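PDB 4WI0: cellulosomal scaffoldin from Acetivibrio cellulolyticus, which carries a C-terminal X-module and dockerin that binds a type II cohesin in cellulosome assembly, and is probably also an endoglucanase acting on cellulose. Local coordinates for residues Tyr64-Glu68 with Val152-Tyr156. The protein carries 1 engineered substitution. Sequence-based numbering, arbitrary orientation.
Sequences YLTRE and VSSDY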
loop_
_atom_site.group_PDB
_atom_site.type_symbol
_atom_site.label_atom_id
_atom_site.label_comp_id
_atom_site.label_asym_id
_atom_site.label_seq_id
_atom_site.Cartn_x
_atom_site.Cartn_y
_atom_site.Cartn_z
ATOM N N TYR B 64 -2.754 -10.211 -11.595
ATOM C CA TYR B 64 -3.807 -10.698 -10.698
ATOM C C TYR B 64 -3.718 -12.208 -10.561
ATOM O O TYR B 64 -3.340 -12.902 -11.509
ATOM C CB TYR B 64 -5.199 -10.364 -11.235
ATOM C CG TYR B 64 -5.592 -8.934 -11.035
ATOM C CD1 TYR B 64 -5.124 -7.953 -11.883
ATOM C CD2 TYR B 64 -6.427 -8.560 -9.982
ATOM C CE1 TYR B 64 -5.466 -6.618 -11.693
ATOM C CE2 TYR B 64 -6.780 -7.230 -9.787
ATOM C CZ TYR B 64 -6.291 -6.262 -10.644
ATOM O OH TYR B 64 -6.645 -4.932 -10.462
ATOM N N LEU B 65 -4.105 -12.712 -9.394
ATOM C CA LEU B 65 -4.134 -14.148 -9.139
ATOM C C LEU B 65 -5.308 -14.787 -9.901
ATOM O O LEU B 65 -6.471 -14.425 -9.711
ATOM C CB LEU B 65 -4.264 -14.411 -7.644
ATOM C CG LEU B 65 -4.134 -15.849 -7.181
ATOM C CD1 LEU B 65 -2.701 -16.333 -7.338
ATOM C CD2 LEU B 65 -4.589 -15.946 -5.738
ATOM N N THR B 66 -4.981 -15.719 -10.781
ATOM C CA THR B 66 -5.972 -16.389 -11.606
ATOM C C THR B 66 -7.031 -17.073 -10.736
ATOM O O THR B 66 -6.713 -17.671 -9.710
ATOM C CB THR B 66 -5.274 -17.370 -12.584
ATOM O OG1 THR B 66 -4.534 -16.605 -13.547
ATOM C CG2 THR B 66 -6.292 -18.267 -13.319
ATOM N N ARG B 67 -8.293 -16.940 -11.136
ATOM C CA ARG B 67 -9.414 -17.533 -10.421
ATOM C C ARG B 67 -10.117 -18.574 -11.280
ATOM O O ARG B 67 -10.285 -18.390 -12.487
ATOM C CB ARG B 67 -10.414 -16.444 -10.002
ATOM C CG ARG B 67 -11.595 -16.959 -9.188
ATOM C CD ARG B 67 -12.316 -15.840 -8.457
ATOM N NE ARG B 67 -13.299 -16.355 -7.504
ATOM C CZ ARG B 67 -13.859 -15.651 -6.517
ATOM N NH1 ARG B 67 -13.542 -14.375 -6.309
ATOM N NH2 ARG B 67 -14.739 -16.239 -5.715
ATOM N N GLU B 68 -10.531 -19.668 -10.647
ATOM C CA GLU B 68 -11.371 -20.664 -11.305
ATOM C C GLU B 68 -12.649 -20.851 -10.498
ATOM O O GLU B 68 -12.606 -21.001 -9.271
ATOM C CB GLU B 68 -10.620 -21.989 -11.472
ATOM C CG GLU B 68 -9.492 -21.903 -12.486
ATOM C CD GLU B 68 -8.766 -23.222 -12.700
ATOM O OE1 GLU B 68 -9.048 -23.904 -13.703
ATOM O OE2 GLU B 68 -7.911 -23.590 -11.868
ATOM N N VAL B 152 -2.855 -18.716 -2.680
ATOM C CA VAL B 152 -2.724 -19.294 -4.017
ATOM C C VAL B 152 -4.116 -19.357 -4.643
ATOM O O VAL B 152 -5.105 -19.020 -3.994
ATOM C CB VAL B 152 -2.059 -20.699 -3.970
ATOM C CG1 VAL B 152 -0.643 -20.594 -3.415
ATOM C CG2 VAL B 152 -2.885 -21.680 -3.147
ATOM N N SER B 153 -4.209 -19.773 -5.903
ATOM C CA SER B 153 -5.489 -19.695 -6.631
ATOM C C SER B 153 -6.614 -20.525 -5.993
ATOM O O SER B 153 -7.767 -20.118 -6.025
ATOM C CB SER B 153 -5.299 -20.078 -8.106
ATOM O OG SER B 153 -4.479 -19.117 -8.758
ATOM N N SER B 154 -6.276 -21.664 -5.389
ATOM C CA SER B 154 -7.289 -22.528 -4.769
ATOM C C SER B 154 -7.895 -21.953 -3.471
ATOM O O SER B 154 -8.815 -22.552 -2.917
ATOM C CB SER B 154 -6.706 -23.919 -4.502
ATOM O OG SER B 154 -5.563 -23.849 -3.667
ATOM N N ASP B 155 -7.379 -20.818 -2.984
ATOM C CA ASP B 155 -7.901 -20.184 -1.768
ATOM C C ASP B 155 -9.104 -19.265 -2.020
ATOM O O ASP B 155 -9.777 -18.866 -1.067
ATOM C CB ASP B 155 -6.802 -19.393 -1.057
ATOM C CG ASP B 155 -5.676 -20.272 -0.541
ATOM O OD1 ASP B 155 -5.946 -21.376 -0.017
ATOM O OD2 ASP B 155 -4.513 -19.849 -0.645
ATOM N N TYR B 156 -9.364 -18.906 -3.280
ATOM C CA TYR B 156 -10.564 -18.107 -3.628
ATOM C C TYR B 156 -11.835 -18.803 -3.174
ATOM O O TYR B 156 -11.914 -20.025 -3.168
ATOM C CB TYR B 156 -10.697 -17.907 -5.141
ATOM C CG TYR B 156 -9.920 -16.764 -5.731
ATOM C CD1 TYR B 156 -10.281 -15.442 -5.483
ATOM C CD2 TYR B 156 -8.852 -17.000 -6.582
ATOM C CE1 TYR B 156 -9.578 -14.390 -6.048
ATOM C CE2 TYR B 156 -8.139 -15.957 -7.140
ATOM C CZ TYR B 156 -8.511 -14.654 -6.876
ATOM O OH TYR B 156 -7.792 -13.629 -7.451
ATOM O OXT TYR B 156 -12.821 -18.163 -2.838
HETATM O O HOH W 1 -9.490 -20.598 -8.053
HETATM O O HOH W 2 -11.565 -21.480 -6.267
#
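Leu-65 meets the C-terminal Tyr-156 with both backbone and side chain. Tyr-156 OH donates to Leu-65 O over 2.7 Å, tilted out of the carbonyl plane. It also bonds to Trp-90 N, so the hydroxyl has two backbone partners. Leu-65 CG lies anti to the backbone N (chi1 -172°), which sends the isobutyl group between Tyr-156 and the start of the 3-10 turn. There CD2 reaches Tyr-156 CE2 at 3.8 Å and Val-152 O at 3.6 Å. Thr-66 contributes its carbonyl. Ser-153 OG donates to Thr-66 O at 2.8 Å, and the same oxygen sits at the edge of the Tyr-156 ring. Arg-67 runs extended over one face of that ring. Its CD stands 3.8 Å from the Tyr-156 ring centroid in a CH-pi contact, 17° off the normal. The guanidinium, tipped 21° from the ring plane, passes above CD1 and CB of Tyr-156, while its NH1 bonds to Leu-88 O. The terminal carboxylate forms a long salt bridge, Arg-67 NH2 to Tyr-156 OXT at 4.0 Å, a matter of charge alone because the oxygen lies well out of the guanidinium plane. At Glu-68, a water links its backbone N to Ser-153 O. The contact thus ties the chain end, just after strand 151-152 of the dockerin, to the start of X-module edge strand 67-74, with Met-89 of strand 78-89 touching both Arg-67 and Tyr-156.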